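PDB 2VE3: putative cytochrome P450 120 from Synechocystis sp., which binds retinoic acid in a pocket beside its heme and probably acts as a monooxygenase. Local coordinates for residues W80-R85 with S183-L188; P172-Y177 with Q247-L252; Q282-L287 with R407-F412. All coordinates share one frame; numbering follows the deposited sequence.

Contact 1: residues W80-R85 with S183-L188. With REA (retinoic acid), chain D.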
loop_
_atom_site.group_PDB
_atom_site.type_symbol
_atom_site.label_atom_id
_atom_site.label_comp_id
_atom_site.label_asym_id
_atom_site.label_seq_id
_atom_site.Cartn_x
_atom_site.Cartn_y
_atom_site.Cartn_z
ATOM N N TRP A 80 -2.446 7.844 -12.618
ATOM C CA TRP A 80 -2.427 6.397 -12.477
ATOM C C TRP A 80 -2.733 5.823 -13.854
ATOM O O TRP A 80 -3.337 6.508 -14.671
ATOM C CB TRP A 80 -3.441 5.936 -11.420
ATOM C CG TRP A 80 -2.992 6.208 -9.967
ATOM C CD1 TRP A 80 -3.498 7.145 -9.107
ATOM C CD2 TRP A 80 -1.928 5.551 -9.257
ATOM N NE1 TRP A 80 -2.823 7.103 -7.907
ATOM C CE2 TRP A 80 -1.860 6.134 -7.970
ATOM C CE3 TRP A 80 -1.023 4.525 -9.587
ATOM C CZ2 TRP A 80 -0.933 5.727 -7.012
ATOM C CZ3 TRP A 80 -0.105 4.115 -8.625
ATOM C CH2 TRP A 80 -0.070 4.713 -7.354
ATOM N N PRO A 81 -2.286 4.584 -14.131
ATOM C CA PRO A 81 -2.663 3.875 -15.362
ATOM C C PRO A 81 -4.181 3.917 -15.684
ATOM O O PRO A 81 -5.010 3.993 -14.781
ATOM C CB PRO A 81 -2.185 2.448 -15.090
ATOM C CG PRO A 81 -0.995 2.635 -14.165
ATOM C CD PRO A 81 -1.367 3.787 -13.292
ATOM N N LEU A 82 -4.524 3.880 -16.967
ATOM C CA LEU A 82 -5.908 4.076 -17.420
ATOM C C LEU A 82 -6.939 3.192 -16.703
ATOM O O LEU A 82 -8.028 3.665 -16.340
ATOM C CB LEU A 82 -6.024 3.893 -18.960
ATOM C CG LEU A 82 -7.449 4.094 -19.515
ATOM C CD1 LEU A 82 -7.977 5.481 -19.152
ATOM C CD2 LEU A 82 -7.568 3.846 -21.022
ATOM N N SER A 83 -6.600 1.915 -16.529
ATOM C CA SER A 83 -7.446 0.968 -15.815
ATOM C C SER A 83 -7.687 1.390 -14.362
ATOM O O SER A 83 -8.810 1.308 -13.871
ATOM C CB SER A 83 -6.814 -0.424 -15.845
ATOM O OG SER A 83 -5.517 -0.396 -15.259
ATOM N N THR A 84 -6.620 1.825 -13.687
ATOM C CA THR A 84 -6.681 2.252 -12.281
ATOM C C THR A 84 -7.582 3.472 -12.102
ATOM O O THR A 84 -8.392 3.516 -11.183
ATOM C CB THR A 84 -5.277 2.609 -11.718
ATOM O OG1 THR A 84 -4.289 1.753 -12.293
ATOM C CG2 THR A 84 -5.253 2.496 -10.190
ATOM N N ARG A 85 -7.429 4.451 -12.983
ATOM C CA ARG A 85 -8.209 5.676 -12.897
ATOM C C ARG A 85 -9.698 5.415 -13.029
ATOM O O ARG A 85 -10.461 5.850 -12.185
ATOM C CB ARG A 85 -7.720 6.712 -13.915
ATOM C CG ARG A 85 -6.535 7.520 -13.385
ATOM C CD ARG A 85 -6.109 8.627 -14.334
ATOM N NE ARG A 85 -5.452 8.074 -15.510
ATOM C CZ ARG A 85 -5.980 8.070 -16.732
ATOM N NH1 ARG A 85 -7.180 8.608 -16.950
ATOM N NH2 ARG A 85 -5.300 7.531 -17.734
ATOM N N SER A 183 -4.371 -3.674 -15.153
ATOM C CA SER A 183 -4.726 -4.615 -16.222
ATOM C C SER A 183 -4.966 -3.861 -17.530
ATOM O O SER A 183 -4.985 -2.619 -17.551
ATOM C CB SER A 183 -5.987 -5.410 -15.844
ATOM O OG SER A 183 -7.099 -4.543 -15.716
ATOM N N LEU A 184 -5.157 -4.615 -18.616
ATOM C CA LEU A 184 -5.537 -4.036 -19.907
ATOM C C LEU A 184 -6.967 -3.507 -19.806
ATOM O O LEU A 184 -7.875 -4.293 -19.541
ATOM C CB LEU A 184 -5.483 -5.080 -21.036
ATOM C CG LEU A 184 -4.184 -5.713 -21.536
ATOM C CD1 LEU A 184 -4.472 -6.481 -22.853
ATOM C CD2 LEU A 184 -3.056 -4.698 -21.727
ATOM N N PRO A 185 -7.167 -2.191 -20.043
ATOM C CA PRO A 185 -8.488 -1.581 -19.857
ATOM C C PRO A 185 -9.472 -1.941 -20.993
ATOM O O PRO A 185 -10.039 -1.059 -21.641
ATOM C CB PRO A 185 -8.183 -0.078 -19.819
ATOM C CG PRO A 185 -6.928 0.075 -20.638
ATOM C CD PRO A 185 -6.166 -1.219 -20.540
ATOM N N ILE A 186 -9.675 -3.240 -21.202
ATOM C CA ILE A 186 -10.619 -3.737 -22.204
ATOM C C ILE A 186 -11.964 -4.092 -21.564
ATOM O O ILE A 186 -12.060 -5.025 -20.768
ATOM C CB ILE A 186 -10.033 -4.883 -23.030
ATOM C CG1 ILE A 186 -8.966 -4.321 -23.974
ATOM C CG2 ILE A 186 -11.117 -5.570 -23.870
ATOM C CD1 ILE A 186 -8.193 -5.378 -24.747
ATOM N N PRO A 187 -13.003 -3.316 -21.910
ATOM C CA PRO A 187 -14.333 -3.353 -21.310
ATOM C C PRO A 187 -15.217 -4.471 -21.864
ATOM O O PRO A 187 -16.264 -4.202 -22.465
ATOM C CB PRO A 187 -14.924 -1.971 -21.658
ATOM C CG PRO A 187 -13.938 -1.300 -22.562
ATOM C CD PRO A 187 -12.904 -2.288 -22.961
ATOM N N LEU A 188 -14.792 -5.713 -21.646
ATOM C CA LEU A 188 -15.577 -6.886 -22.006
ATOM C C LEU A 188 -15.733 -7.706 -20.736
ATOM O O LEU A 188 -14.852 -7.651 -19.876
ATOM C CB LEU A 188 -14.824 -7.699 -23.065
ATOM C CG LEU A 188 -14.821 -7.151 -24.493
ATOM C CD1 LEU A 188 -13.711 -7.775 -25.343
ATOM C CD2 LEU A 188 -16.190 -7.379 -25.121
HETATM C C1 REA D . -2.588 3.213 -3.071
HETATM C C2 REA D . -3.702 4.210 -2.765
HETATM C C3 REA D . -3.763 5.281 -3.855
HETATM C C4 REA D . -4.201 4.656 -5.177
HETATM C C5 REA D . -3.502 3.346 -5.473
HETATM C C6 REA D . -2.762 2.665 -4.499
HETATM C C7 REA D . -2.147 1.384 -4.870
HETATM C C8 REA D . -0.919 1.372 -5.665
HETATM C C9 REA D . -0.412 0.072 -6.152
HETATM C C10 REA D . 0.498 0.136 -7.276
HETATM C C11 REA D . 1.736 -0.618 -7.373
HETATM C C12 REA D . 2.646 -0.049 -8.366
HETATM C C13 REA D . 3.333 -0.856 -9.374
HETATM C C14 REA D . 4.259 -0.130 -10.149
HETATM C C15 REA D . 5.434 -0.697 -10.784
HETATM C C16 REA D . -1.218 3.912 -2.985
HETATM C C17 REA D . -2.682 2.108 -2.018
HETATM C C18 REA D . -3.653 2.778 -6.863
HETATM C C19 REA D . -0.834 -1.254 -5.565
HETATM C C20 REA D . 3.035 -2.322 -9.553
HETATM O O1 REA D . 5.736 -1.890 -10.617
HETATM O O2 REA D . 6.148 0.015 -11.506
#
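Leu82 and Pro185 meet as two apolar side chains crossing at roughly a right angle, methyl CD2 of Leu82 lying 3.8 Å from ring atom CG of Pro185. One residue on, the contact turns polar. The hydroxyl of Ser83 faces the backbone of Ser183, whose N lies 3.5 Å from Ser83 OG; this hydrogen bond is nearly straight (171°) but long, and must be counted weak. OG is placed for it by a chi1 of 58°, which sets the hydroxyl between the backbone N and the carbonyl carbon. Its stronger partner is the carbonyl of Leu181, which also receives the hydroxyl of Thr84, so that two consecutive side chains of helix 82-88 grip a single carbonyl oxygen at the C-terminal end of helix 170-181.

Local backbone bonds shape both partners. Pro185 is the centre of an inverse gamma turn, closed by Ile186 N to Leu184 O at 2.7 Å, which offers the proline ring to the helix. On the other segment Pro81 is the N-cap, and its carbonyl takes the bond from Arg85 N. The side chain of Arg85 folds back as well: NE donates to Trp80 O at 2.8 Å, with the oxygen close to the guanidinium plane, and so ties down the chain that carries the indole.

That indole lies flat against retinoic acid, methyl C18 standing 3.8 Å above the centre of the Trp80 ring, while Thr84 brings CG2 to 3.7 Å from the same C18. The ligand methyl thereby meets both the indole face and the methyl of a threonine. Such a short helix, held against the loop between the F and G helices and lining the substrate, is the B' element of the cytochrome P450 active-site pocket.

Contact 2: residues P172-Y177 with Q247-L252. With HEM (protoporphyrin IX containing Fe), chain C.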
loop_
_atom_site.group_PDB
_atom_site.type_symbol
_atom_site.label_atom_id
_atom_site.label_comp_id
_atom_site.label_asym_id
_atom_site.label_seq_id
_atom_site.Cartn_x
_atom_site.Cartn_y
_atom_site.Cartn_z
ATOM N N PRO A 172 -15.511 -11.160 -1.653
ATOM C CA PRO A 172 -15.428 -11.716 -3.007
ATOM C C PRO A 172 -15.407 -10.655 -4.115
ATOM O O PRO A 172 -14.617 -10.769 -5.064
ATOM C CB PRO A 172 -16.708 -12.544 -3.116
ATOM C CG PRO A 172 -17.033 -12.924 -1.706
ATOM C CD PRO A 172 -16.585 -11.798 -0.862
ATOM N N TRP A 173 -16.261 -9.641 -3.992
ATOM C CA TRP A 173 -16.317 -8.533 -4.939
ATOM C C TRP A 173 -15.029 -7.694 -4.948
ATOM O O TRP A 173 -14.504 -7.371 -6.009
ATOM C CB TRP A 173 -17.532 -7.634 -4.648
ATOM C CG TRP A 173 -18.861 -8.246 -5.028
ATOM C CD1 TRP A 173 -19.085 -9.242 -5.952
ATOM C CD2 TRP A 173 -20.150 -7.872 -4.534
ATOM N NE1 TRP A 173 -20.432 -9.523 -6.038
ATOM C CE2 TRP A 173 -21.107 -8.700 -5.180
ATOM C CE3 TRP A 173 -20.592 -6.927 -3.599
ATOM C CZ2 TRP A 173 -22.477 -8.608 -4.923
ATOM C CZ3 TRP A 173 -21.957 -6.835 -3.345
ATOM C CH2 TRP A 173 -22.885 -7.676 -4.010
ATOM N N PHE A 174 -14.530 -7.340 -3.769
ATOM C CA PHE A 174 -13.293 -6.578 -3.659
ATOM C C PHE A 174 -12.093 -7.287 -4.267
ATOM O O PHE A 174 -11.254 -6.661 -4.906
ATOM C CB PHE A 174 -13.013 -6.203 -2.209
ATOM C CG PHE A 174 -13.000 -4.726 -1.971
ATOM C CD1 PHE A 174 -11.836 -3.992 -2.186
ATOM C CD2 PHE A 174 -14.142 -4.061 -1.554
ATOM C CE1 PHE A 174 -11.812 -2.623 -1.976
ATOM C CE2 PHE A 174 -14.127 -2.681 -1.337
ATOM C CZ PHE A 174 -12.960 -1.965 -1.555
ATOM N N GLU A 175 -12.038 -8.596 -4.090
ATOM C CA GLU A 175 -10.966 -9.419 -4.641
ATOM C C GLU A 175 -10.934 -9.365 -6.159
ATOM O O GLU A 175 -9.866 -9.232 -6.762
ATOM C CB GLU A 175 -11.086 -10.858 -4.125
ATOM C CG GLU A 175 -11.001 -10.929 -2.610
ATOM C CD GLU A 175 -9.610 -10.574 -2.093
ATOM O OE1 GLU A 175 -9.376 -9.415 -1.644
ATOM O OE2 GLU A 175 -8.745 -11.465 -2.152
ATOM N N THR A 176 -12.125 -9.441 -6.758
ATOM C CA THR A 176 -12.314 -9.257 -8.197
ATOM C C THR A 176 -12.019 -7.810 -8.662
ATOM O O THR A 176 -11.363 -7.595 -9.680
ATOM C CB THR A 176 -13.760 -9.650 -8.583
ATOM O OG1 THR A 176 -14.029 -10.960 -8.067
ATOM C CG2 THR A 176 -13.948 -9.650 -10.077
ATOM N N TYR A 177 -12.523 -6.830 -7.920
ATOM C CA TYR A 177 -12.225 -5.415 -8.170
ATOM C C TYR A 177 -10.695 -5.176 -8.232
ATOM O O TYR A 177 -10.179 -4.660 -9.218
ATOM C CB TYR A 177 -12.894 -4.570 -7.082
ATOM C CG TYR A 177 -12.533 -3.103 -7.087
ATOM C CD1 TYR A 177 -13.103 -2.229 -8.009
ATOM C CD2 TYR A 177 -11.623 -2.587 -6.160
ATOM C CE1 TYR A 177 -12.765 -0.897 -8.022
ATOM C CE2 TYR A 177 -11.287 -1.248 -6.165
ATOM C CZ TYR A 177 -11.853 -0.410 -7.103
ATOM O OH TYR A 177 -11.529 0.931 -7.107
ATOM N N GLN A 247 -14.681 7.663 -2.145
ATOM C CA GLN A 247 -13.730 7.863 -1.044
ATOM C C GLN A 247 -13.618 6.650 -0.099
ATOM O O GLN A 247 -12.510 6.289 0.288
ATOM C CB GLN A 247 -14.007 9.171 -0.268
ATOM C CG GLN A 247 -13.874 10.488 -1.091
ATOM C CD GLN A 247 -12.446 10.826 -1.545
ATOM O OE1 GLN A 247 -11.524 10.002 -1.466
ATOM N NE2 GLN A 247 -12.262 12.048 -2.018
ATOM N N ILE A 248 -14.744 6.026 0.275
ATOM C CA ILE A 248 -14.669 4.821 1.108
ATOM C C ILE A 248 -14.149 3.639 0.334
ATOM O O ILE A 248 -13.443 2.824 0.887
ATOM C CB ILE A 248 -16.001 4.383 1.815
ATOM C CG1 ILE A 248 -17.230 4.777 0.996
ATOM C CG2 ILE A 248 -16.012 4.882 3.253
ATOM C CD1 ILE A 248 -18.580 4.281 1.575
ATOM N N LEU A 249 -14.511 3.531 -0.940
ATOM C CA LEU A 249 -13.987 2.437 -1.751
ATOM C C LEU A 249 -12.447 2.482 -1.760
ATOM O O LEU A 249 -11.808 1.438 -1.704
ATOM C CB LEU A 249 -14.547 2.491 -3.174
ATOM C CG LEU A 249 -14.214 1.396 -4.190
ATOM C CD1 LEU A 249 -14.827 0.067 -3.789
ATOM C CD2 LEU A 249 -14.718 1.805 -5.587
ATOM N N LEU A 250 -11.871 3.688 -1.825
ATOM C CA LEU A 250 -10.414 3.872 -1.861
ATOM C C LEU A 250 -9.777 3.489 -0.544
ATOM O O LEU A 250 -8.825 2.705 -0.520
ATOM C CB LEU A 250 -10.041 5.308 -2.266
ATOM C CG LEU A 250 -8.564 5.747 -2.205
ATOM C CD1 LEU A 250 -7.663 4.927 -3.121
ATOM C CD2 LEU A 250 -8.425 7.238 -2.516
ATOM N N LEU A 251 -10.322 4.013 0.552
ATOM C CA LEU A 251 -9.847 3.700 1.903
ATOM C C LEU A 251 -9.920 2.210 2.207
ATOM O O LEU A 251 -9.001 1.663 2.812
ATOM C CB LEU A 251 -10.661 4.449 2.959
ATOM C CG LEU A 251 -10.517 5.961 3.105
ATOM C CD1 LEU A 251 -11.404 6.429 4.270
ATOM C CD2 LEU A 251 -9.083 6.329 3.342
ATOM N N LEU A 252 -11.021 1.565 1.812
ATOM C CA LEU A 252 -11.136 0.108 1.957
ATOM C C LEU A 252 -10.156 -0.659 1.064
ATOM O O LEU A 252 -9.631 -1.671 1.478
ATOM C CB LEU A 252 -12.566 -0.372 1.655
ATOM C CG LEU A 252 -13.717 0.076 2.546
ATOM C CD1 LEU A 252 -15.015 -0.132 1.783
ATOM C CD2 LEU A 252 -13.713 -0.691 3.885
HETATM C CHA HEM C . -0.864 7.202 -1.063
HETATM C CHB HEM C . 1.972 3.450 0.167
HETATM C CHC HEM C . -1.339 1.987 3.418
HETATM C CHD HEM C . -4.395 5.363 1.826
HETATM C C1A HEM C . 0.219 6.334 -1.020
HETATM C C2A HEM C . 1.447 6.414 -1.791
HETATM C C3A HEM C . 2.231 5.379 -1.428
HETATM C C4A HEM C . 1.515 4.605 -0.444
HETATM C CMA HEM C . 3.631 5.020 -1.960
HETATM C CAA HEM C . 1.797 7.535 -2.797
HETATM C CBA HEM C . 1.407 7.187 -4.231
HETATM C CGA HEM C . 1.640 8.423 -5.074
HETATM O O1A HEM C . 2.828 8.847 -5.176
HETATM O O2A HEM C . 0.650 8.975 -5.639
HETATM C C1B HEM C . 1.344 2.754 1.182
HETATM C C2B HEM C . 1.901 1.649 1.950
HETATM C C3B HEM C . 0.985 1.250 2.856
HETATM C C4B HEM C . -0.174 2.086 2.680
HETATM C CMB HEM C . 3.318 1.072 1.737
HETATM C CAB HEM C . 1.063 0.097 3.909
HETATM C CBB HEM C . 2.189 -0.239 4.558
HETATM C C1C HEM C . -2.448 2.794 3.321
HETATM C C2C HEM C . -3.626 2.743 4.163
HETATM C C3C HEM C . -4.480 3.679 3.728
HETATM C C4C HEM C . -3.860 4.338 2.577
HETATM C CMC HEM C . -3.816 1.791 5.376
HETATM C CAC HEM C . -5.868 4.045 4.330
HETATM C CBC HEM C . -6.956 3.276 4.209
HETATM C C1D HEM C . -3.764 6.105 0.848
HETATM C C2D HEM C . -4.427 7.078 0.022
HETATM C C3D HEM C . -3.337 7.654 -0.889
HETATM C C4D HEM C . -2.110 6.984 -0.498
HETATM C CMD HEM C . -5.932 7.449 0.051
HETATM C CAD HEM C . -3.485 8.737 -1.982
HETATM C CBD HEM C . -2.885 10.035 -1.447
HETATM C CGD HEM C . -3.030 11.145 -2.461
HETATM O O1D HEM C . -2.814 12.317 -2.062
HETATM O O2D HEM C . -3.360 10.888 -3.657
HETATM N NA HEM C . 0.298 5.223 -0.215
HETATM N NB HEM C . 0.066 2.982 1.644
HETATM N NC HEM C . -2.622 3.769 2.354
HETATM N ND HEM C . -2.402 6.083 0.530
HETATM FE FE HEM C . -1.059 4.658 1.315
#
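Leu249 carries its CG anti to the backbone N (chi1 -176°), which swings both methyls toward Phe174 and Tyr177, while the Phe174 ring is turned to a chi1 of -117°, away from the staggered positions. The side chains so placed join the F- and I-helices of the cytochrome P450 fold, the segments 172-177 and 247-252. Their axes cross almost perpendicularly, at -84°, and come no nearer than 12.4 Å, a wide separation that large side chains must span.

Leu249 uses its two methyls separately. Its CD1 sits 3.6 Å from CZ at the far end of the Phe174 ring, and the same methyl also lies over one face of Tyr177. The other methyl, CD2, comes 3.6 Å from Tyr177 OH. Leu252 completes the apolar set one helical turn on, placing CB 3.6 Å from Phe174 CZ as the two side chains cross at about a right angle. Buried though it is, the phenol oxygen has a polar partner: it bonds to the carbonyl of Leu87 and so connects this interface to helix 82-88. Phe174 in turn meets the ring of Phe152.

Helix 241-272 has the heme on its other flank. Leu250 and Leu251, whose side chains leave the helix away from segment 172-177, reach the porphyrin, Leu250 CD2 lying 3.6 Å from heme methyl CMD. The rim of Phe174 meets a polar atom too: Leu249 O lies at its edge and in the plane of the ring, 3.6 Å from CZ.

Contact 3: residues Q282-L287 with R407-F412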
loop_
_atom_site.group_PDB
_atom_site.type_symbol
_atom_site.label_atom_id
_atom_site.label_comp_id
_atom_site.label_asym_id
_atom_site.label_seq_id
_atom_site.Cartn_x
_atom_site.Cartn_y
_atom_site.Cartn_z
ATOM N N GLN A 282 11.848 -10.604 23.085
ATOM C CA GLN A 282 12.602 -10.157 24.250
ATOM C C GLN A 282 12.176 -8.739 24.628
ATOM O O GLN A 282 12.122 -8.387 25.811
ATOM C CB GLN A 282 14.110 -10.221 23.959
ATOM C CG GLN A 282 15.003 -9.702 25.099
ATOM C CD GLN A 282 16.500 -9.625 24.754
ATOM O OE1 GLN A 282 17.355 -10.023 25.559
ATOM N NE2 GLN A 282 16.821 -9.098 23.566
ATOM N N GLU A 283 11.865 -7.934 23.611
ATOM C CA GLU A 283 11.414 -6.566 23.810
ATOM C C GLU A 283 10.045 -6.524 24.471
ATOM O O GLU A 283 9.839 -5.761 25.415
ATOM C CB GLU A 283 11.401 -5.795 22.486
ATOM C CG GLU A 283 10.899 -4.372 22.605
ATOM C CD GLU A 283 10.940 -3.626 21.290
ATOM O OE1 GLU A 283 10.223 -4.024 20.332
ATOM O OE2 GLU A 283 11.695 -2.638 21.227
ATOM N N GLN A 284 9.116 -7.345 23.982
ATOM C CA GLN A 284 7.749 -7.361 24.521
ATOM C C GLN A 284 7.663 -8.090 25.864
ATOM O O GLN A 284 6.593 -8.122 26.488
ATOM C CB GLN A 284 6.739 -7.932 23.512
ATOM C CG GLN A 284 7.160 -9.236 22.886
ATOM C CD GLN A 284 6.116 -9.853 21.978
ATOM O OE1 GLN A 284 5.618 -9.235 21.035
ATOM N NE2 GLN A 284 5.793 -11.093 22.256
ATOM N N ASN A 285 8.787 -8.667 26.298
ATOM C CA ASN A 285 8.875 -9.375 27.579
ATOM C C ASN A 285 9.377 -8.468 28.693
ATOM O O ASN A 285 9.001 -8.639 29.856
ATOM C CB ASN A 285 9.773 -10.615 27.474
ATOM C CG ASN A 285 9.090 -11.792 26.781
ATOM O OD1 ASN A 285 9.710 -12.832 26.571
ATOM N ND2 ASN A 285 7.824 -11.634 26.420
ATOM N N LYS A 286 10.237 -7.518 28.330
ATOM C CA LYS A 286 10.688 -6.476 29.251
ATOM C C LYS A 286 9.564 -5.468 29.541
ATOM O O LYS A 286 9.749 -4.512 30.303
ATOM C CB LYS A 286 11.925 -5.761 28.696
ATOM C CG LYS A 286 13.172 -6.639 28.607
ATOM C CD LYS A 286 14.419 -5.813 28.281
ATOM C CE LYS A 286 15.442 -6.617 27.476
ATOM N NZ LYS A 286 15.797 -7.939 28.094
ATOM N N LEU A 287 8.410 -5.679 28.911
ATOM C CA LEU A 287 7.205 -4.916 29.210
ATOM C C LEU A 287 6.334 -5.786 30.091
ATOM O O LEU A 287 6.821 -6.396 31.047
ATOM C CB LEU A 287 6.444 -4.556 27.923
ATOM C CG LEU A 287 7.103 -3.691 26.844
ATOM C CD1 LEU A 287 6.187 -3.590 25.633
ATOM C CD2 LEU A 287 7.448 -2.307 27.374
ATOM N N ARG A 407 0.958 -9.432 18.614
ATOM C CA ARG A 407 0.132 -10.591 18.978
ATOM C C ARG A 407 0.612 -11.916 18.401
ATOM O O ARG A 407 0.454 -12.961 19.038
ATOM C CB ARG A 407 -1.325 -10.361 18.606
ATOM C CG ARG A 407 -2.004 -9.301 19.431
ATOM C CD ARG A 407 -1.948 -9.616 20.909
ATOM N NE ARG A 407 -2.981 -8.879 21.622
ATOM C CZ ARG A 407 -3.058 -8.744 22.942
ATOM N NH1 ARG A 407 -2.132 -9.283 23.728
ATOM N NH2 ARG A 407 -4.063 -8.041 23.468
ATOM N N LEU A 408 1.184 -11.877 17.199
ATOM C CA LEU A 408 1.675 -13.086 16.556
ATOM C C LEU A 408 2.929 -13.613 17.253
ATOM O O LEU A 408 3.028 -14.806 17.536
ATOM C CB LEU A 408 1.944 -12.856 15.066
ATOM C CG LEU A 408 2.601 -14.024 14.308
ATOM C CD1 LEU A 408 1.727 -15.269 14.281
ATOM C CD2 LEU A 408 3.015 -13.613 12.892
ATOM N N ILE A 409 3.875 -12.724 17.534
ATOM C CA ILE A 409 5.123 -13.137 18.171
ATOM C C ILE A 409 4.940 -13.538 19.647
ATOM O O ILE A 409 5.573 -14.480 20.121
ATOM C CB ILE A 409 6.265 -12.105 17.935
ATOM C CG1 ILE A 409 6.748 -12.225 16.487
ATOM C CG2 ILE A 409 7.439 -12.336 18.907
ATOM C CD1 ILE A 409 7.789 -11.211 16.057
ATOM N N GLN A 410 4.062 -12.840 20.371
ATOM C CA GLN A 410 3.814 -13.195 21.780
ATOM C C GLN A 410 3.194 -14.589 21.954
ATOM O O GLN A 410 3.469 -15.279 22.942
ATOM C CB GLN A 410 3.020 -12.106 22.523
ATOM C CG GLN A 410 1.519 -12.119 22.306
ATOM C CD GLN A 410 0.756 -11.280 23.321
ATOM O OE1 GLN A 410 0.217 -10.226 22.985
ATOM N NE2 GLN A 410 0.699 -11.746 24.566
ATOM N N GLN A 411 2.388 -15.009 20.986
ATOM C CA GLN A 411 1.685 -16.292 21.067
ATOM C C GLN A 411 2.318 -17.445 20.280
ATOM O O GLN A 411 2.180 -18.607 20.674
ATOM C CB GLN A 411 0.237 -16.122 20.608
ATOM C CG GLN A 411 -0.566 -15.170 21.452
ATOM C CD GLN A 411 -1.864 -14.812 20.792
ATOM O OE1 GLN A 411 -2.689 -15.685 20.492
ATOM N NE2 GLN A 411 -2.063 -13.520 20.552
ATOM N N PHE A 412 2.978 -17.146 19.160
ATOM C CA PHE A 412 3.465 -18.220 18.286
ATOM C C PHE A 412 4.888 -18.059 17.767
ATOM O O PHE A 412 5.360 -16.945 17.524
ATOM C CB PHE A 412 2.564 -18.380 17.056
ATOM C CG PHE A 412 1.135 -18.744 17.366
ATOM C CD1 PHE A 412 0.756 -20.073 17.498
ATOM C CD2 PHE A 412 0.155 -17.745 17.479
ATOM C CE1 PHE A 412 -0.588 -20.412 17.763
ATOM C CE2 PHE A 412 -1.180 -18.070 17.742
ATOM C CZ PHE A 412 -1.554 -19.403 17.886
#
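The J and L helices of the cytochrome P450 fold meet near their C-terminal ends, where Gln284 of helix 274-285 reaches across to Ile409 and Gln410 of helix 394-411. The Gln284 chain is extended beyond CG and ends against the backbone and CB of Gln410, its CD 3.9 Å from Gln410 CB. Ile409 touches the same amide group from its CG2 branch, with 4.2 Å to Gln284 CD. The modelled flip of this amide is doubtful, so its two ends cannot be told apart with confidence.

Gln410 turns its own amide elsewhere, the two amide planes standing 72° apart. Its OE1 accepts from Arg407 NH1 at 2.6 Å, lying near the guanidinium plane, though the donor is tilted 30° from the plane of the amide carbonyl. Arg407 also forms a salt bridge with Asp125 and bonds to the carbonyl of Gln291, which anchors the charged group that holds Gln410.

A hydrogen bond between the helices comes from Arg281, whose NE binds Ile409 O near the end of helix 394-411. The Gln284 side chain and the Arg281 bond to a backbone carbonyl thus join J to L, in the helical part of the P450 fold, remote from the heme pocket.

How the contacts relate
Contacts 1 and 2 are neighbours, their centres 16 Å apart and their nearest atoms about 6 Å apart, and along the chain their segments alternate. Helix 170-181 unites them: it supplies segment 172-177 and then runs out into segment 183-188, so the same part of the chain meets both helix 82-88 and helix 241-272 around the ligand and heme. Contact 3 follows in series, formed by helix 274-285, next after helix 241-272, and by helix 394-411. Its centre is 33 Å from that of contact 2 and 44 Å from that of contact 1, on the opposite side of the chain's centre from contact 1. Two contacts thus border the pocket, and the third joins helices far from it.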